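Local coordinates for putative sulfurtransferase DsrE (Allochromatium vinosum, PDB 2HY5), which is a putative sulfurtransferase, possibly involved in the oxidation of intracellular sulfur, and probably carries sulfur as a cysteine persulfide, at residues Gln13-Ala16 with Ser17-Tyr21; Ile87-Glu90 with Gly91-Ser94. All blocks are in the same frame, centred on the assembly; numbering follows the deposited sequence.

Contact 1: residues Gln13-Ala16 with Ser17-Tyr21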
ATOM      1  N   GLN A  13       9.824   0.630  -1.670  1.00  8.42           N
ATOM      2  CA  GLN A  13       8.437   1.085  -1.798  1.00  7.31           C
ATOM      3  C   GLN A  13       7.799   1.289  -0.427  1.00  6.96           C
ATOM      4  O   GLN A  13       7.083   2.258  -0.207  1.00  5.55           O
ATOM      5  CB  GLN A  13       7.614   0.072  -2.597  1.00  6.97           C
ATOM      6  CG  GLN A  13       6.177   0.523  -2.887  1.00 10.01           C
ATOM      7  CD  GLN A  13       6.040   1.295  -4.189  1.00 14.12           C
ATOM      8  OE1 GLN A  13       7.031   1.670  -4.818  1.00 11.41           O
ATOM      9  NE2 GLN A  13       4.800   1.532  -4.602  1.00 14.59           N
ATOM     10  N   HIS A  14       8.048   0.353   0.483  1.00  7.04           N
ATOM     11  CA  HIS A  14       7.520   0.425   1.843  1.00  7.19           C
ATOM     12  C   HIS A  14       8.662   0.223   2.829  1.00  6.58           C
ATOM     13  O   HIS A  14       9.632  -0.479   2.535  1.00  7.92           O
ATOM     14  CB  HIS A  14       6.454  -0.651   2.066  1.00  7.34           C
ATOM     15  CG  HIS A  14       5.211  -0.449   1.258  1.00  9.46           C
ATOM     16  ND1 HIS A  14       5.040  -0.988   0.001  1.00 13.42           N
ATOM     17  CD2 HIS A  14       4.073   0.238   1.527  1.00 10.93           C
ATOM     18  CE1 HIS A  14       3.853  -0.647  -0.469  1.00  9.04           C
ATOM     19  NE2 HIS A  14       3.246   0.096   0.439  1.00 13.95           N
ATOM     20  N   GLN A  15       8.549   0.831   4.006  1.00  7.15           N
ATOM     21  CA  GLN A  15       9.598   0.723   5.016  1.00  5.71           C
ATOM     22  C   GLN A  15       9.683  -0.654   5.673  1.00  6.28           C
ATOM     23  O   GLN A  15      10.658  -0.958   6.359  1.00  6.33           O
ATOM     24  CB  GLN A  15       9.382   1.787   6.092  1.00  7.43           C
ATOM     25  CG  GLN A  15      10.558   1.941   7.048  1.00  9.77           C
ATOM     26  CD  GLN A  15      10.291   2.960   8.134  1.00 12.65           C
ATOM     27  OE1 GLN A  15       9.346   3.748   8.050  1.00 11.80           O
ATOM     28  NE2 GLN A  15      11.136   2.958   9.160  1.00 13.60           N
ATOM     29  N   ALA A  16       8.669  -1.484   5.450  1.00  8.01           N
ATOM     30  CA  ALA A  16       8.604  -2.827   6.028  1.00  7.64           C
ATOM     31  C   ALA A  16       9.931  -3.589   6.033  1.00  7.26           C
ATOM     32  O   ALA A  16      10.380  -4.041   7.083  1.00  8.28           O
ATOM     33  CB  ALA A  16       7.537  -3.655   5.312  1.00  6.74           C
ATOM     34  N   SER A  17      10.555  -3.737   4.868  1.00  7.20           N
ATOM     35  CA  SER A  17      11.815  -4.466   4.788  1.00  8.92           C
ATOM     36  C   SER A  17      12.903  -3.839   5.670  1.00  8.05           C
ATOM     37  O   SER A  17      13.683  -4.549   6.299  1.00  7.54           O
ATOM     38  CB  SER A  17      12.295  -4.535   3.336  1.00 10.31           C
ATOM     39  OG  SER A  17      13.428  -5.387   3.234  1.00 13.74           O
ATOM     40  N   ASP A  18      12.958  -2.510   5.708  1.00  5.40           N
ATOM     41  CA  ASP A  18      13.949  -1.811   6.526  1.00  6.69           C
ATOM     42  C   ASP A  18      13.669  -2.024   8.011  1.00  6.14           C
ATOM     43  O   ASP A  18      14.581  -2.254   8.806  1.00  7.70           O
ATOM     44  CB  ASP A  18      13.927  -0.311   6.227  1.00  8.22           C
ATOM     45  CG  ASP A  18      14.557   0.027   4.895  1.00 13.60           C
ATOM     46  OD1 ASP A  18      15.804   0.000   4.796  1.00 14.17           O
ATOM     47  OD2 ASP A  18      13.796   0.308   3.945  1.00 14.16           O
ATOM     48  N   SER A  19      12.400  -1.934   8.382  1.00  4.64           N
ATOM     49  CA  SER A  19      12.022  -2.124   9.777  1.00  5.42           C
ATOM     50  C   SER A  19      12.357  -3.543  10.216  1.00  5.75           C
ATOM     51  O   SER A  19      12.849  -3.761  11.327  1.00  7.58           O
ATOM     52  CB  SER A  19      10.528  -1.861   9.960  1.00  7.32           C
ATOM     53  OG  SER A  19      10.225  -0.511   9.670  1.00  7.57           O
ATOM     54  N   ALA A  20      12.088  -4.504   9.339  1.00  4.98           N
ATOM     55  CA  ALA A  20      12.361  -5.905   9.637  1.00  5.53           C
ATOM     56  C   ALA A  20      13.859  -6.113   9.800  1.00  5.63           C
ATOM     57  O   ALA A  20      14.300  -6.855  10.675  1.00  5.52           O
ATOM     58  CB  ALA A  20      11.816  -6.793   8.520  1.00  6.50           C
ATOM     59  N   TYR A  21      14.640  -5.460   8.950  1.00  7.09           N
ATOM     60  CA  TYR A  21      16.092  -5.572   9.024  1.00  6.85           C
ATOM     61  C   TYR A  21      16.618  -5.037  10.356  1.00  7.09           C
ATOM     62  O   TYR A  21      17.405  -5.701  11.042  1.00  7.84           O
ATOM     63  CB  TYR A  21      16.749  -4.800   7.879  1.00  5.42           C
ATOM     64  CG  TYR A  21      18.245  -4.705   8.042  1.00  6.65           C
ATOM     65  CD1 TYR A  21      19.073  -5.781   7.718  1.00  8.41           C
ATOM     66  CD2 TYR A  21      18.823  -3.571   8.606  1.00  9.23           C
ATOM     67  CE1 TYR A  21      20.445  -5.724   7.957  1.00  9.07           C
ATOM     68  CE2 TYR A  21      20.186  -3.508   8.855  1.00 11.59           C
ATOM     69  CZ  TYR A  21      20.993  -4.585   8.528  1.00 10.18           C
ATOM     70  OH  TYR A  21      22.345  -4.510   8.776  1.00 11.29           O
TER
HETATM   71  O   HOH W   1       9.326  -3.245   2.365  1.00  9.08           O
HETATM   72  O   HOH W   2      12.171  -1.100   2.283  1.00 12.77           O
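Two waters meet the carbonyl oxygen of His-14 where the chain turns into helix 16-29, after strand 2-7 of the parallel sheet. One lies 2.8 Å from His-14 O, to which it probably donates, and accepts from Ser-17 N at 2.8 Å, so this first-turn N-H is served by a bound water; the other donates to His-14 O at 2.6 Å and also to Asp-18 OD2, which forms a salt bridge with Arg-58. Helical hydrogen bonds run from Ser-19 N to Gln-15 O, nearly straight at 165°, and from Ala-20 N to Ala-16 O. The Gln-15 side chain is extended, with CG anti to the backbone N (chi1 -169°), which carries it past Ser-19: CG and NE2 each lie 3.6 Å from Ser-19 OG. Its amide is held at both ends, NE2 by Asp-65 and OE1 by Arg-69 of DsrH, while Ser-19 OG is hydrogen-bonded to Glu-34 of the same DsrH chain. Replacing Gln-15 with an alanine would probably deprive Asp-65 and Arg-69 of their amide partner and uncover one side of Ser-19. The Gln-15 and Asp-18 side chains cross at about a right angle, CG to CB 4.1 Å.

Contact 2: residues Ile87-Glu90 with Gly91-Ser94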
ATOM      1  N   ILE A  87      10.637 -13.688  -9.596  1.00  7.04           N
ATOM      2  CA  ILE A  87      11.869 -13.988  -8.868  1.00  7.23           C
ATOM      3  C   ILE A  87      12.177 -15.414  -9.303  1.00  8.27           C
ATOM      4  O   ILE A  87      11.374 -16.326  -9.089  1.00  9.01           O
ATOM      5  CB  ILE A  87      11.679 -13.919  -7.336  1.00 11.30           C
ATOM      6  CG1 ILE A  87      11.417 -12.470  -6.911  1.00 11.85           C
ATOM      7  CG2 ILE A  87      12.930 -14.444  -6.632  1.00 14.61           C
ATOM      8  CD1 ILE A  87      12.571 -11.509  -7.188  1.00 13.34           C
ATOM      9  N   VAL A  88      13.339 -15.597  -9.919  1.00  6.03           N
ATOM     10  CA  VAL A  88      13.716 -16.893 -10.467  1.00  6.71           C
ATOM     11  C   VAL A  88      15.120 -17.379 -10.126  1.00  7.34           C
ATOM     12  O   VAL A  88      16.086 -16.625 -10.232  1.00  6.45           O
ATOM     13  CB  VAL A  88      13.604 -16.844 -12.017  1.00 12.79           C
ATOM     14  CG1 VAL A  88      13.942 -18.194 -12.616  1.00 15.90           C
ATOM     15  CG2 VAL A  88      12.209 -16.390 -12.429  1.00 13.84           C
ATOM     16  N   ASP A  89      15.225 -18.641  -9.712  1.00  9.23           N
ATOM     17  CA  ASP A  89      16.527 -19.239  -9.437  1.00 12.58           C
ATOM     18  C   ASP A  89      16.747 -20.270 -10.541  1.00 13.59           C
ATOM     19  O   ASP A  89      15.906 -20.415 -11.423  1.00 13.44           O
ATOM     20  CB  ASP A  89      16.574 -19.913  -8.058  1.00 15.16           C
ATOM     21  CG  ASP A  89      15.653 -21.119  -7.951  1.00 18.86           C
ATOM     22  OD1 ASP A  89      15.768 -21.860  -6.953  1.00 20.16           O
ATOM     23  OD2 ASP A  89      14.812 -21.328  -8.846  1.00 21.25           O
ATOM     24  N   GLU A  90      17.864 -20.987 -10.498  1.00 15.41           N
ATOM     25  CA  GLU A  90      18.161 -21.975 -11.535  1.00 18.67           C
ATOM     26  C   GLU A  90      17.051 -22.994 -11.786  1.00 18.13           C
ATOM     27  O   GLU A  90      16.675 -23.239 -12.936  1.00 18.41           O
ATOM     28  CB  GLU A  90      19.468 -22.701 -11.203  1.00 45.64           C
ATOM     29  CG  GLU A  90      20.592 -22.435 -12.198  1.00 52.24           C
ATOM     30  CD  GLU A  90      20.950 -20.963 -12.308  1.00 55.70           C
ATOM     31  OE1 GLU A  90      21.783 -20.616 -13.171  1.00 57.38           O
ATOM     32  OE2 GLU A  90      20.405 -20.150 -11.532  1.00 59.43           O
ATOM     33  N   GLY A  91      16.531 -23.590 -10.718  1.00 20.16           N
ATOM     34  CA  GLY A  91      15.476 -24.578 -10.868  1.00 20.02           C
ATOM     35  C   GLY A  91      14.248 -24.025 -11.565  1.00 20.36           C
ATOM     36  O   GLY A  91      13.721 -24.633 -12.500  1.00 20.64           O
ATOM     37  N   GLU A  92      13.794 -22.864 -11.107  1.00 16.55           N
ATOM     38  CA  GLU A  92      12.624 -22.215 -11.683  1.00 16.13           C
ATOM     39  C   GLU A  92      12.824 -21.868 -13.156  1.00 15.41           C
ATOM     40  O   GLU A  92      11.924 -22.059 -13.970  1.00 14.90           O
ATOM     41  CB  GLU A  92      12.294 -20.938 -10.903  1.00 19.45           C
ATOM     42  CG  GLU A  92      11.760 -21.171  -9.498  1.00 22.90           C
ATOM     43  CD  GLU A  92      10.390 -21.819  -9.496  1.00 25.43           C
ATOM     44  OE1 GLU A  92      10.300 -23.031  -9.203  1.00 25.92           O
ATOM     45  OE2 GLU A  92       9.402 -21.115  -9.796  1.00 27.50           O
ATOM     46  N   ALA A  93      14.004 -21.354 -13.493  1.00 16.36           N
ATOM     47  CA  ALA A  93      14.301 -20.974 -14.872  1.00 16.36           C
ATOM     48  C   ALA A  93      14.138 -22.165 -15.811  1.00 18.68           C
ATOM     49  O   ALA A  93      13.563 -22.041 -16.895  1.00 19.39           O
ATOM     50  CB  ALA A  93      15.720 -20.414 -14.969  1.00 17.46           C
ATOM     51  N   SER A  94      14.638 -23.321 -15.384  1.00 17.53           N
ATOM     52  CA  SER A  94      14.547 -24.540 -16.181  1.00 19.79           C
ATOM     53  C   SER A  94      13.106 -25.023 -16.305  1.00 20.93           C
ATOM     54  O   SER A  94      12.628 -25.323 -17.401  1.00 20.74           O
ATOM     55  CB  SER A  94      15.397 -25.642 -15.544  1.00 37.14           C
ATOM     56  OG  SER A  94      15.228 -26.871 -16.226  1.00 39.87           O
TER
HETATM   57  O   HOH W   3       9.612 -18.254 -10.490  1.00 18.92           O
HETATM   58  O   HOH W   4      17.494 -23.946  -8.071  1.00 27.21           O
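Asp-89 and Glu-92 cross at a slant, their carboxylate planes 46° apart, with the aspartate turned back over the start of helix 90-96 as its N-cap. The evidence is the bond from Glu-92 N to Asp-89 OD2, 2.9 Å long and 167° at the hydrogen. Asp-89 CG sits between its own backbone N and carbonyl carbon (chi1 66°), which swings the carboxylate towards the first-turn N-H groups. The same oxygen, OD2, lies 3.1 Å from Glu-92 CG, so the cap rests against the glutamate's aliphatic stem. Beyond that stem the Glu-92 chain bends at chi2 and its acid end leads away from the aspartate; a water donates to both Glu-92 OE2 and Ile-87 O, tying that end to the incoming loop. A second water accepts from Gly-91 N and donates weakly to Asp-89 OD1, linking Gly-91 N to the carboxylate only indirectly and weakly. On the apolar side Val-88 CG1 lies 3.7 Å from Ala-93 CB and 3.6 Å from Glu-92 CB, while Leu-50 of the second DsrE subunit packs on the valine. Ala-93 N donates to Asp-89 O in a helical hydrogen bond. Asp-89 OD2 and Glu-92 OE1 stay 4.8 Å apart, like charges not in contact; the N-H groups at the helix start probably help stabilise a charged Asp-89.

Contacts 1 and 2 both lie at helix N-termini, but they lie on opposite sides of the chain's centre, their own centres 25 Å apart and their nearest atoms about 12 Å apart. Contact 1 is buried among DsrH, DsrF and, through Gln-13, the second DsrE subunit; contact 2 is at the surface and reaches that subunit through Val-88. The helix starts also differ in chemistry: water-mediated in contact 1, a direct N-cap in contact 2. Contact 2 lies nearer the probable active site: the side chain of Glu-92 is about 10 Å from that of Cys-78, which probably forms the persulfide, too far for direct contact; contact 1 lies away from it.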